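Local coordinates for protein importin-95 (Chaetomium thermophilum, PDB 4XRI) that probably serves as an importin-beta nuclear transport receptor, carrying varied protein cargo into the nucleus and binding a small GTPase, at residues 175-179 / 214-218; 598-602 / 638-643; 329-333 / 372-377; 60-64 / 111-116; 243-247 / 284-290. The protein carries 2 engineered substitutions. All blocks are in the same frame, centred on the assembly; numbering follows the deposited sequence.

In the fold
The five contacts follow one another along an all-helical chain in the order 4, 1, 5, 3, 2, each closing before the next opens and none touching another. Every one joins two segments separated by 34 to 46 mostly helical residues, a spacing that suits near neighbours in a HEAT-repeat solenoid. Interactions 3 and 5 are the closest pair, with centres about 24 Å apart, and are linked through the consecutive helices 285-310 and 324-340. Interactions 2 and 4 are the farthest apart, their centres about 70 Å from each other on opposite sides of the chain's centre. These five contacts are local and separate, which is consistent with a highly flexible solenoid receptor.

Interaction 1: 175-179 / 214-218; sequences RNSLV and LEFVG
The salt bridge between R175 NH2 and E215 OE1 spans 3.1 Å and closes the polar end of this contact. Guanidinium and carboxylate meet askew, their planes 47° apart, while E215 CB lies in the guanidinium plane at its edge. On its way there the bent arginine chain runs alongside F216, the two pointing opposite ways, with R175 CD 3.8 Å from F216 CD1 and R175 NE 3.6 Å from F216 CB. The contact lies in the helical solenoid of HEAT repeats, where F216, its CG anti to the backbone N (chi1 172°), reaches from the short helix 214-217 to helix 172-178. Helix 182-193 adds S182 and I185 to the surroundings of the phenylalanine, and C167 touches it from helix 153-168. An alanine in place of R175 would probably leave E215 without this charged mate and uncover the root of F216. At the far end of the ring, L178 CB sits 3.5 Å from F216 CE1, and L178 CD1 lies over one ring face. L178 O comes 3.5 Å from F216 CZ, while V179 N approaches the ring at its edge.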
# COMPACT_ATOMS: atom_id res chain seq x y z
N ARG A 175 -28.93 -4.95 1.44
CA ARG A 175 -29.11 -4.34 2.76
C ARG A 175 -30.52 -3.79 2.91
O ARG A 175 -31.21 -4.07 3.89
CB ARG A 175 -28.08 -3.23 2.99
CG ARG A 175 -26.68 -3.72 3.32
CD ARG A 175 -26.64 -4.47 4.65
NE ARG A 175 -25.41 -4.19 5.39
CZ ARG A 175 -24.21 -4.65 5.06
NH1 ARG A 175 -24.06 -5.41 3.98
NH2 ARG A 175 -23.15 -4.35 5.79
N ASN A 176 -30.94 -3.00 1.93
CA ASN A 176 -32.26 -2.37 1.93
C ASN A 176 -33.38 -3.40 1.93
O ASN A 176 -34.42 -3.19 2.55
CB ASN A 176 -32.40 -1.45 0.72
CG ASN A 176 -33.73 -0.72 0.71
OD1 ASN A 176 -34.21 -0.24 1.74
ND2 ASN A 176 -34.35 -0.63 -0.47
N SER A 177 -33.17 -4.52 1.24
CA SER A 177 -34.17 -5.58 1.18
C SER A 177 -34.28 -6.30 2.52
O SER A 177 -35.29 -6.94 2.81
CB SER A 177 -33.83 -6.58 0.08
OG SER A 177 -32.79 -7.45 0.48
N LEU A 178 -33.24 -6.19 3.34
CA LEU A 178 -33.20 -6.86 4.64
C LEU A 178 -33.79 -6.00 5.75
O LEU A 178 -34.07 -6.50 6.84
CB LEU A 178 -31.76 -7.23 5.01
CG LEU A 178 -31.04 -8.32 4.21
CD1 LEU A 178 -29.57 -8.39 4.64
CD2 LEU A 178 -31.72 -9.66 4.40
N VAL A 179 -33.97 -4.71 5.46
CA VAL A 179 -34.32 -3.69 6.45
C VAL A 179 -35.47 -4.10 7.37
O VAL A 179 -35.41 -3.88 8.58
CB VAL A 179 -34.70 -2.37 5.75
CG1 VAL A 179 -35.57 -1.49 6.64
CG2 VAL A 179 -33.45 -1.62 5.33
N LEU A 214 -22.51 -6.82 11.91
CA LEU A 214 -22.39 -5.59 12.68
C LEU A 214 -22.85 -4.34 11.94
O LEU A 214 -23.63 -3.55 12.48
CB LEU A 214 -20.94 -5.40 13.13
CG LEU A 214 -20.59 -6.13 14.43
CD1 LEU A 214 -19.14 -5.93 14.79
CD2 LEU A 214 -21.50 -5.65 15.55
N GLU A 215 -22.37 -4.16 10.72
CA GLU A 215 -22.76 -3.01 9.91
C GLU A 215 -24.27 -2.95 9.72
O GLU A 215 -24.87 -1.87 9.75
CB GLU A 215 -22.06 -3.05 8.55
CG GLU A 215 -20.54 -2.95 8.63
CD GLU A 215 -19.90 -2.64 7.29
OE1 GLU A 215 -20.61 -2.70 6.26
OE2 GLU A 215 -18.69 -2.32 7.27
N PHE A 216 -24.90 -4.11 9.55
CA PHE A 216 -26.34 -4.17 9.32
C PHE A 216 -27.16 -4.10 10.61
O PHE A 216 -27.88 -3.13 10.83
CB PHE A 216 -26.71 -5.44 8.55
CG PHE A 216 -28.20 -5.67 8.45
CD1 PHE A 216 -28.97 -4.93 7.56
CD2 PHE A 216 -28.82 -6.62 9.24
CE1 PHE A 216 -30.33 -5.13 7.47
CE2 PHE A 216 -30.19 -6.82 9.16
CZ PHE A 216 -30.94 -6.08 8.27
N VAL A 217 -27.06 -5.13 11.45
CA VAL A 217 -28.00 -5.29 12.57
C VAL A 217 -27.92 -4.18 13.62
O VAL A 217 -28.92 -3.87 14.27
CB VAL A 217 -27.81 -6.65 13.29
CG1 VAL A 217 -28.09 -7.80 12.35
CG2 VAL A 217 -26.42 -6.76 13.90
N GLY A 218 -26.74 -3.59 13.78
CA GLY A 218 -26.57 -2.57 14.80
C GLY A 218 -27.27 -1.28 14.44
O GLY A 218 -27.38 -0.37 15.27

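Interaction 2: 598-602 / 638-643; sequences DKEIA and NAMEEE
I601 CG2 sits at the apolar centre, 4.0 Å from A639 CB and equally far from M640 CG. The isoleucine and methionine side chains cross at about a right angle, and V594 of helix 573-597 touches both I601 and A639. M640 bends at its last torsion (chi3 63°), which brings its CE methyl to A602, 4.2 Å from A602 CB. A639 CB also rests 3.4 Å from D598 O, where the two backbones come nearest. This is the meeting of two helix exits in the TPR-like helical repeats of the importin-beta C-terminal part: D598 follows helix 573-597 and E641 follows helix 625-640. Both leave the helix with positive phi and nearly the same backbone angles, and each leads into a short 3-10 turn, so the two corners repeat one another. Toward the polar edge a water joins them, 2.8 Å from D598 OD1 and 3.0 Å from N638 O, although other acceptors compete for its protons. On the exposed side K599 lays its CD against A639 O and carries its amine to a long salt bridge, NZ to E641 OE1 at 3.6 Å. Nearby, the E643 carboxylate approaches the methyl of A602.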
# COMPACT_ATOMS: atom_id res chain seq x y z
N ASP A 598 27.55 14.01 -10.87
CA ASP A 598 27.01 14.93 -11.87
C ASP A 598 27.94 15.04 -13.07
O ASP A 598 28.29 14.03 -13.67
CB ASP A 598 26.76 16.31 -11.25
CG ASP A 598 25.78 17.15 -12.06
OD1 ASP A 598 24.93 16.55 -12.75
OD2 ASP A 598 25.86 18.39 -12.00
N LYS A 599 28.34 16.26 -13.41
CA LYS A 599 29.16 16.53 -14.59
C LYS A 599 30.47 15.75 -14.61
O LYS A 599 31.01 15.44 -15.67
CB LYS A 599 29.47 18.02 -14.69
CG LYS A 599 28.25 18.90 -14.93
CD LYS A 599 27.81 18.83 -16.38
CE LYS A 599 26.60 19.70 -16.62
NZ LYS A 599 26.83 21.10 -16.17
N GLU A 600 30.98 15.42 -13.42
CA GLU A 600 32.27 14.76 -13.30
C GLU A 600 32.24 13.30 -13.76
O GLU A 600 33.28 12.65 -13.85
CB GLU A 600 32.75 14.83 -11.85
CG GLU A 600 32.83 16.24 -11.29
CD GLU A 600 33.70 17.16 -12.14
OE1 GLU A 600 34.78 16.72 -12.57
OE2 GLU A 600 33.28 18.31 -12.39
N ILE A 601 31.04 12.79 -14.05
CA ILE A 601 30.88 11.40 -14.49
C ILE A 601 31.28 11.23 -15.95
O ILE A 601 31.54 10.12 -16.41
CB ILE A 601 29.42 10.92 -14.32
CG1 ILE A 601 29.33 9.40 -14.35
CG2 ILE A 601 28.53 11.51 -15.41
CD1 ILE A 601 29.96 8.72 -13.16
N ALA A 602 31.36 12.35 -16.67
CA ALA A 602 31.54 12.37 -18.12
C ALA A 602 32.63 11.44 -18.68
O ALA A 602 32.40 10.78 -19.69
CB ALA A 602 31.80 13.81 -18.58
N ASN A 638 20.85 13.32 -17.31
CA ASN A 638 20.70 14.51 -16.48
C ASN A 638 22.06 15.10 -16.11
O ASN A 638 22.19 16.32 -15.96
CB ASN A 638 19.91 14.18 -15.21
CG ASN A 638 19.83 15.35 -14.26
OD1 ASN A 638 18.94 16.20 -14.37
ND2 ASN A 638 20.74 15.41 -13.30
N ALA A 639 23.05 14.23 -15.96
CA ALA A 639 24.38 14.65 -15.54
C ALA A 639 25.20 15.21 -16.70
O ALA A 639 25.88 16.22 -16.55
CB ALA A 639 25.12 13.48 -14.90
N MET A 640 25.13 14.55 -17.85
CA MET A 640 25.95 14.94 -19.00
C MET A 640 25.27 15.97 -19.90
O MET A 640 25.93 16.66 -20.67
CB MET A 640 26.34 13.70 -19.81
CG MET A 640 27.25 12.74 -19.05
SD MET A 640 27.91 11.42 -20.07
CE MET A 640 28.88 12.35 -21.25
N GLU A 641 23.94 16.06 -19.80
CA GLU A 641 23.15 17.01 -20.58
C GLU A 641 23.40 16.87 -22.08
O GLU A 641 23.26 15.77 -22.62
CB GLU A 641 23.42 18.44 -20.10
CG GLU A 641 22.88 18.70 -18.70
CD GLU A 641 23.14 20.10 -18.19
OE1 GLU A 641 24.20 20.67 -18.52
OE2 GLU A 641 22.27 20.64 -17.47
N GLU A 642 23.76 17.96 -22.75
CA GLU A 642 23.94 17.92 -24.20
C GLU A 642 25.07 16.98 -24.63
O GLU A 642 25.09 16.50 -25.76
CB GLU A 642 24.22 19.33 -24.75
CG GLU A 642 25.21 20.15 -23.93
CD GLU A 642 24.56 20.81 -22.73
OE1 GLU A 642 25.26 21.04 -21.72
OE2 GLU A 642 23.34 21.10 -22.80
N GLU A 643 25.99 16.69 -23.71
CA GLU A 643 27.05 15.72 -23.96
C GLU A 643 26.49 14.31 -24.13
O GLU A 643 27.16 13.43 -24.68
CB GLU A 643 28.08 15.74 -22.83
CG GLU A 643 29.45 16.24 -23.25
CD GLU A 643 30.54 15.82 -22.28
OE1 GLU A 643 30.61 16.39 -21.17
OE2 GLU A 643 31.33 14.91 -22.63
O HOH W 1 24.17 18.27 -14.77

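Interaction 3: 329-333 / 372-377; sequences TNEVV and TIIPPV
V333 fills the buried end of this contact, offering both its methyl groups to the opposite segment. Its CG1, set anti to the backbone N (chi1 172°), lies 4.1 Å from V377 CG2 and 4.2 Å from P376 CG, while V333 CG2 meets I373 CG1 at 4.0 Å. The valine crosses each of these three partners at about a right angle. I373, V377 and V333 are all buried; Y365 of helix 354-369 touches T329 and V333, and L362 of the same helix touches I373. One turn back, T329 CG2 also reaches P376 CG, 4.2 Å away, so residues one turn apart on helix 324-340 both touch the proline ring.

Toward T372 the contact is less enclosed, for T372 is partly exposed and shares less surface with the other segment than V333 does. T329 and T372 cross obliquely, yet T372 CG2 still comes 3.8 Å from T329 OG1. Neither hydroxyl is spent on the other segment: T329 OG1 is hydrogen-bonded to the carbonyls of A325 and R326 in its own helix, and T372 OG1 makes a weak bond to V369 O. On the outer side near P376, N330 is exposed to solvent, its OD1 staying 5.0 Å from P376 CG.

P375 and P376 lie near the start of helix 374-384, in its first turn, where a proline's missing N-H costs little. Aliphatic carbons carry most of the contact, while the two threonine hydroxyls turn to carbonyls on their own side of it. Such packing has no directional bond to break, and might tolerate small shifts between the two helices.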
# COMPACT_ATOMS: atom_id res chain seq x y z
N THR A 329 -2.70 2.98 29.76
CA THR A 329 -1.25 2.76 29.70
C THR A 329 -0.71 1.88 30.83
O THR A 329 -0.02 0.90 30.58
CB THR A 329 -0.49 4.10 29.73
OG1 THR A 329 -0.85 4.88 28.59
CG2 THR A 329 1.01 3.86 29.72
N ASN A 330 -1.03 2.24 32.07
CA ASN A 330 -0.47 1.56 33.23
C ASN A 330 -0.90 0.10 33.38
O ASN A 330 -0.27 -0.66 34.11
CB ASN A 330 -0.83 2.32 34.51
CG ASN A 330 -0.09 3.64 34.62
OD1 ASN A 330 0.95 3.84 34.00
ND2 ASN A 330 -0.63 4.55 35.43
N GLU A 331 -1.96 -0.28 32.68
CA GLU A 331 -2.45 -1.65 32.76
C GLU A 331 -2.04 -2.48 31.55
O GLU A 331 -1.63 -3.64 31.68
CB GLU A 331 -3.98 -1.66 32.90
CG GLU A 331 -4.51 -0.81 34.05
CD GLU A 331 -4.20 -1.39 35.42
OE1 GLU A 331 -3.73 -2.55 35.50
OE2 GLU A 331 -4.44 -0.68 36.42
N VAL A 332 -2.13 -1.88 30.36
CA VAL A 332 -1.94 -2.61 29.12
C VAL A 332 -0.47 -2.74 28.71
O VAL A 332 -0.03 -3.81 28.28
CB VAL A 332 -2.72 -1.94 27.97
CG1 VAL A 332 -2.44 -2.62 26.64
CG2 VAL A 332 -4.22 -1.97 28.27
N VAL A 333 0.29 -1.66 28.83
CA VAL A 333 1.68 -1.66 28.40
C VAL A 333 2.56 -2.68 29.16
O VAL A 333 3.34 -3.40 28.53
CB VAL A 333 2.32 -0.25 28.52
CG1 VAL A 333 3.81 -0.31 28.25
CG2 VAL A 333 1.64 0.72 27.56
N THR A 372 3.84 9.42 27.69
CA THR A 372 3.17 8.69 28.76
C THR A 372 3.66 7.24 28.85
O THR A 372 3.67 6.64 29.93
CB THR A 372 1.64 8.71 28.57
OG1 THR A 372 1.18 10.06 28.47
CG2 THR A 372 0.93 8.03 29.74
N ILE A 373 4.09 6.70 27.72
CA ILE A 373 4.50 5.30 27.64
C ILE A 373 5.91 5.06 28.20
O ILE A 373 6.30 3.93 28.47
CB ILE A 373 4.46 4.78 26.19
CG1 ILE A 373 4.33 3.26 26.16
CG2 ILE A 373 5.68 5.25 25.41
CD1 ILE A 373 4.17 2.69 24.77
N ILE A 374 6.67 6.14 28.36
CA ILE A 374 8.09 6.02 28.68
C ILE A 374 8.41 5.43 30.07
O ILE A 374 9.26 4.53 30.17
CB ILE A 374 8.79 7.39 28.55
CG1 ILE A 374 8.88 7.78 27.07
CG2 ILE A 374 10.17 7.36 29.18
CD1 ILE A 374 9.31 9.20 26.84
N PRO A 375 7.75 5.90 31.15
CA PRO A 375 8.11 5.32 32.45
C PRO A 375 7.89 3.80 32.60
O PRO A 375 8.76 3.14 33.16
CB PRO A 375 7.22 6.09 33.44
CG PRO A 375 6.95 7.39 32.77
CD PRO A 375 6.84 7.06 31.31
N PRO A 376 6.75 3.25 32.11
CA PRO A 376 6.65 1.79 32.28
C PRO A 376 7.62 1.00 31.40
O PRO A 376 8.04 -0.09 31.79
CB PRO A 376 5.19 1.50 31.88
CG PRO A 376 4.80 2.63 31.01
CD PRO A 376 5.51 3.82 31.57
N VAL A 377 7.97 1.54 30.24
CA VAL A 377 8.89 0.86 29.34
C VAL A 377 10.32 0.92 29.88
O VAL A 377 11.03 -0.08 29.90
CB VAL A 377 8.85 1.46 27.92
CG1 VAL A 377 9.95 0.86 27.06
CG2 VAL A 377 7.49 1.23 27.29

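Interaction 4: 60-64 / 111-116; sequences GHIRA and SPNSKA. Engineered in segment 111-116: P112 (natural residue Ser). With SO4 (sulfate ion), chain C; SO4 (sulfate ion), chain I.
R63 and S111 make the direct polar link across this contact, a weak hydrogen bond from R63 NH1 to S111 OG of 3.3 Å, bent to 127°. The arginine's stronger ties lie elsewhere: NE donates to L53 O, and NH1 forms a salt bridge with E56, whose carboxylate also bonds S111 OG. One acid thereby holds both partners.

Two further polar bonds shape segment 111-116 itself. S111 OG accepts from N113 N, an ST turn, and N113 caps helix 114-131, its OD1 taking A116 N at 3.0 Å in the carbonyl plane. With CG anti to the backbone N (chi1 -172°), the asparagine also sets OD1 3.3 Å from G60 CA; the lack of a side chain at G60 leaves room for this amide.

Van der Waals contact is compact: the A116 methyl covers one face of the R63 guanidinium, CB lying 3.3 Å above the plane over its centre, and A64 CB meets K115 CB at 4.2 Å.

A sulfate, probably from the crystallisation liquor, is hydrogen-bonded by both segments at the start of helix 60-72. H61 N donates to its O2 at 3.1 Å, and the extended K115 brings NZ to its O4 at 2.8 Å. H61 ND1 also points at O2, but at a doubtfully short distance.

Helix 60-72 and helix 114-131 thus begin side by side, segment 60-64 belonging to the importin-beta N-terminal domain. Helix 11-19 lies against helix 60-72 through I62 and the bond of H61 to E17, while helix 42-54 supplies L53.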
# COMPACT_ATOMS: atom_id res chain seq x y z
N GLY A 60 -17.89 -35.47 3.91
CA GLY A 60 -18.05 -34.04 4.09
C GLY A 60 -17.27 -33.18 3.11
O GLY A 60 -17.78 -32.18 2.62
N HIS A 61 -16.03 -33.58 2.83
CA HIS A 61 -15.18 -32.78 1.96
C HIS A 61 -15.65 -32.82 0.51
O HIS A 61 -15.48 -31.85 -0.23
CB HIS A 61 -13.72 -33.25 2.05
CG HIS A 61 -13.48 -34.63 1.51
ND1 HIS A 61 -13.66 -35.77 2.26
CD2 HIS A 61 -13.06 -35.04 0.29
CE1 HIS A 61 -13.37 -36.83 1.53
NE2 HIS A 61 -13.00 -36.41 0.33
N ILE A 62 -16.27 -33.93 0.11
CA ILE A 62 -16.86 -34.02 -1.22
C ILE A 62 -18.07 -33.10 -1.32
O ILE A 62 -18.22 -32.35 -2.29
CB ILE A 62 -17.30 -35.46 -1.55
CG1 ILE A 62 -16.09 -36.39 -1.60
CG2 ILE A 62 -18.04 -35.50 -2.89
CD1 ILE A 62 -15.04 -35.97 -2.60
N ARG A 63 -18.93 -33.15 -0.30
CA ARG A 63 -20.13 -32.33 -0.26
C ARG A 63 -19.78 -30.84 -0.24
O ARG A 63 -20.43 -30.04 -0.91
CB ARG A 63 -20.97 -32.69 0.96
CG ARG A 63 -21.40 -34.14 1.00
CD ARG A 63 -22.13 -34.47 2.29
NE ARG A 63 -23.42 -33.79 2.38
CZ ARG A 63 -24.24 -33.89 3.42
NH1 ARG A 63 -23.90 -34.63 4.46
NH2 ARG A 63 -25.40 -33.24 3.41
N ALA A 64 -18.77 -30.49 0.54
CA ALA A 64 -18.30 -29.11 0.61
C ALA A 64 -17.81 -28.66 -0.76
O ALA A 64 -18.16 -27.58 -1.22
CB ALA A 64 -17.19 -28.97 1.65
N SER A 111 -28.07 -30.63 8.04
CA SER A 111 -27.13 -31.76 8.04
C SER A 111 -26.21 -31.75 9.25
O SER A 111 -25.66 -30.72 9.60
CB SER A 111 -26.30 -31.75 6.75
OG SER A 111 -25.35 -32.80 6.76
N PRO A 112 -26.03 -32.93 9.88
CA PRO A 112 -25.10 -33.08 11.00
C PRO A 112 -23.65 -32.96 10.56
O PRO A 112 -22.76 -32.83 11.40
CB PRO A 112 -25.41 -34.49 11.52
CG PRO A 112 -25.97 -35.20 10.36
CD PRO A 112 -26.76 -34.17 9.59
N ASN A 113 -23.41 -32.99 9.25
CA ASN A 113 -22.08 -32.75 8.71
C ASN A 113 -21.81 -31.26 8.59
O ASN A 113 -22.44 -30.56 7.79
CB ASN A 113 -21.91 -33.44 7.36
CG ASN A 113 -20.48 -33.38 6.85
OD1 ASN A 113 -20.11 -32.47 6.10
ND2 ASN A 113 -19.66 -34.34 7.26
N SER A 114 -20.86 -30.77 9.39
CA SER A 114 -20.58 -29.34 9.48
C SER A 114 -20.11 -28.73 8.17
O SER A 114 -20.48 -27.61 7.83
CB SER A 114 -19.54 -29.08 10.57
OG SER A 114 -20.08 -29.33 11.86
N LYS A 115 -19.28 -29.47 7.43
CA LYS A 115 -18.73 -28.97 6.18
C LYS A 115 -19.81 -28.79 5.12
O LYS A 115 -19.80 -27.81 4.37
CB LYS A 115 -17.63 -29.89 5.68
CG LYS A 115 -16.40 -29.91 6.58
CD LYS A 115 -15.33 -30.86 6.07
CE LYS A 115 -14.12 -30.86 6.99
NZ LYS A 115 -13.10 -31.85 6.57
N ALA A 116 -20.74 -29.74 5.06
CA ALA A 116 -21.86 -29.65 4.13
C ALA A 116 -22.77 -28.48 4.50
O ALA A 116 -23.22 -27.73 3.64
CB ALA A 116 -22.64 -30.95 4.11
S SO4 C . -13.96 -35.48 5.63
O1 SO4 C . -12.56 -35.26 5.27
O2 SO4 C . -14.71 -35.87 4.45
O3 SO4 C . -14.05 -36.54 6.63
O4 SO4 C . -14.52 -34.25 6.19
S SO4 I . -19.54 -31.81 14.37
O1 SO4 I . -20.24 -32.09 13.12
O2 SO4 I . -18.12 -31.64 14.10
O3 SO4 I . -20.07 -30.58 14.96
O4 SO4 I . -19.74 -32.91 15.30

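Interaction 5: 243-247 / 284-290; sequences SRIQQ and DEDVAKL
Q247, V287 and L290 bury the most surface where helix 243-260 runs beside helix 285-310, nearly parallel at 13° with the short axes 9.2 Å apart. The extended Q247 side chain lies along the groove: its CG meets V287 CG1 at 4.0 Å, and its amide packs on D286 CB, with CD 3.7 Å away. L290 brings CD1 close against the Q247 backbone, 3.2 Å from Q247 O. V287 sits in a strained rotamer, CG1 nearly eclipsing the backbone N (chi1 -9°), and this methyl also approaches Q246, whose amide NE2 is hydrogen-bonded to T238 O.

Nearer the N-terminal ends of the two helices, a polar chain crosses between them. Q247 NE2 donates to S243 OG at 2.9 Å, with the hydroxyl in the amide plane, and S243 OG in turn donates to D284 OD2, also 2.9 Å away. The hydroxyl meets that oxygen from well above the carboxylate plane. The other carboxylate oxygen caps helix 285-310: D284 OD1 takes V287 N at 3.2 Å on its anti side and D286 N more weakly. An alanine at D284 would probably leave the first turn of this helix uncapped and the S243 hydroxyl without its acceptor.

One carboxylate therefore both starts a helix of the HEAT-repeat array and ties it to its neighbour. Because the N-H groups of a helix start favour negative charge, the capping position would probably favour an ionised D284, and so a good acceptor for S243.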
# COMPACT_ATOMS: atom_id res chain seq x y z
N SER A 243 -13.10 -21.65 24.66
CA SER A 243 -12.10 -20.84 23.97
C SER A 243 -12.60 -20.26 22.65
O SER A 243 -12.35 -19.10 22.34
CB SER A 243 -10.84 -21.66 23.72
OG SER A 243 -10.06 -21.10 22.68
N ARG A 244 -13.30 -21.09 21.87
CA ARG A 244 -13.82 -20.67 20.58
C ARG A 244 -14.79 -19.50 20.72
O ARG A 244 -14.75 -18.55 19.94
CB ARG A 244 -14.50 -21.84 19.87
CG ARG A 244 -13.53 -22.82 19.24
CD ARG A 244 -12.92 -22.25 17.98
NE ARG A 244 -11.58 -22.78 17.73
CZ ARG A 244 -10.86 -22.50 16.65
NH1 ARG A 244 -9.65 -23.02 16.51
NH2 ARG A 244 -11.36 -21.71 15.70
N ILE A 245 -15.67 -19.58 21.72
CA ILE A 245 -16.65 -18.53 21.97
C ILE A 245 -15.95 -17.22 22.32
O ILE A 245 -16.33 -16.15 21.83
CB ILE A 245 -17.62 -18.92 23.10
CG1 ILE A 245 -18.34 -20.22 22.75
CG2 ILE A 245 -18.62 -17.80 23.36
CD1 ILE A 245 -19.39 -20.62 23.76
N GLN A 246 -14.93 -17.31 23.17
CA GLN A 246 -14.10 -16.16 23.52
C GLN A 246 -13.52 -15.50 22.28
O GLN A 246 -13.60 -14.29 22.11
CB GLN A 246 -12.96 -16.58 24.45
CG GLN A 246 -13.31 -16.61 25.93
CD GLN A 246 -12.08 -16.53 26.81
OE1 GLN A 246 -11.20 -17.39 26.76
NE2 GLN A 246 -12.00 -15.48 27.62
N GLN A 247 -12.94 -16.33 21.41
CA GLN A 247 -12.33 -15.85 20.17
C GLN A 247 -13.32 -15.10 19.30
O GLN A 247 -13.02 -14.03 18.79
CB GLN A 247 -11.73 -17.03 19.39
CG GLN A 247 -10.56 -17.69 20.07
CD GLN A 247 -10.03 -18.88 19.29
OE1 GLN A 247 -9.83 -18.80 18.08
NE2 GLN A 247 -9.82 -20.00 19.98
N ASP A 284 -4.73 -19.11 26.33
CA ASP A 284 -4.99 -19.42 24.93
C ASP A 284 -4.40 -18.33 24.05
O ASP A 284 -4.82 -17.18 24.12
CB ASP A 284 -6.49 -19.58 24.69
CG ASP A 284 -6.81 -20.00 23.27
OD1 ASP A 284 -6.71 -19.16 22.35
OD2 ASP A 284 -7.18 -21.18 23.07
N GLU A 285 -3.43 -18.70 23.22
CA GLU A 285 -2.71 -17.71 22.42
C GLU A 285 -3.61 -16.98 21.43
O GLU A 285 -3.38 -15.82 21.11
CB GLU A 285 -1.55 -18.38 21.67
CG GLU A 285 -0.72 -17.41 20.83
CD GLU A 285 0.65 -17.94 20.50
OE1 GLU A 285 1.00 -19.04 20.98
OE2 GLU A 285 1.39 -17.26 19.75
N ASP A 286 -4.65 -17.66 20.96
CA ASP A 286 -5.53 -17.08 19.95
C ASP A 286 -6.40 -15.94 20.49
O ASP A 286 -6.61 -14.94 19.80
CB ASP A 286 -6.41 -18.16 19.32
CG ASP A 286 -5.62 -19.11 18.44
OD1 ASP A 286 -5.10 -18.66 17.41
OD2 ASP A 286 -5.54 -20.31 18.79
N VAL A 287 -6.92 -16.08 21.71
CA VAL A 287 -7.73 -15.00 22.28
C VAL A 287 -6.80 -13.90 22.79
O VAL A 287 -7.17 -12.73 22.81
CB VAL A 287 -8.66 -15.49 23.42
CG1 VAL A 287 -8.66 -16.99 23.51
CG2 VAL A 287 -8.29 -14.85 24.76
N ALA A 288 -5.59 -14.29 23.18
CA ALA A 288 -4.58 -13.33 23.59
C ALA A 288 -4.23 -12.43 22.42
O ALA A 288 -4.11 -11.21 22.57
CB ALA A 288 -3.34 -14.04 24.12
N LYS A 289 -4.06 -13.04 21.24
CA LYS A 289 -3.80 -12.31 20.01
C LYS A 289 -4.90 -11.30 19.70
O LYS A 289 -4.63 -10.16 19.32
CB LYS A 289 -3.67 -13.27 18.82
CG LYS A 289 -2.35 -14.01 18.73
CD LYS A 289 -2.32 -14.84 17.46
CE LYS A 289 -1.13 -15.77 17.41
NZ LYS A 289 -1.14 -16.56 16.15
N LEU A 290 -6.15 -11.74 19.86
CA LEU A 290 -7.31 -10.92 19.54
C LEU A 290 -7.46 -9.75 20.50
O LEU A 290 -7.88 -8.66 20.11
CB LEU A 290 -8.57 -11.78 19.57
CG LEU A 290 -8.71 -12.73 18.38
CD1 LEU A 290 -9.81 -13.75 18.62
CD2 LEU A 290 -9.00 -11.93 17.12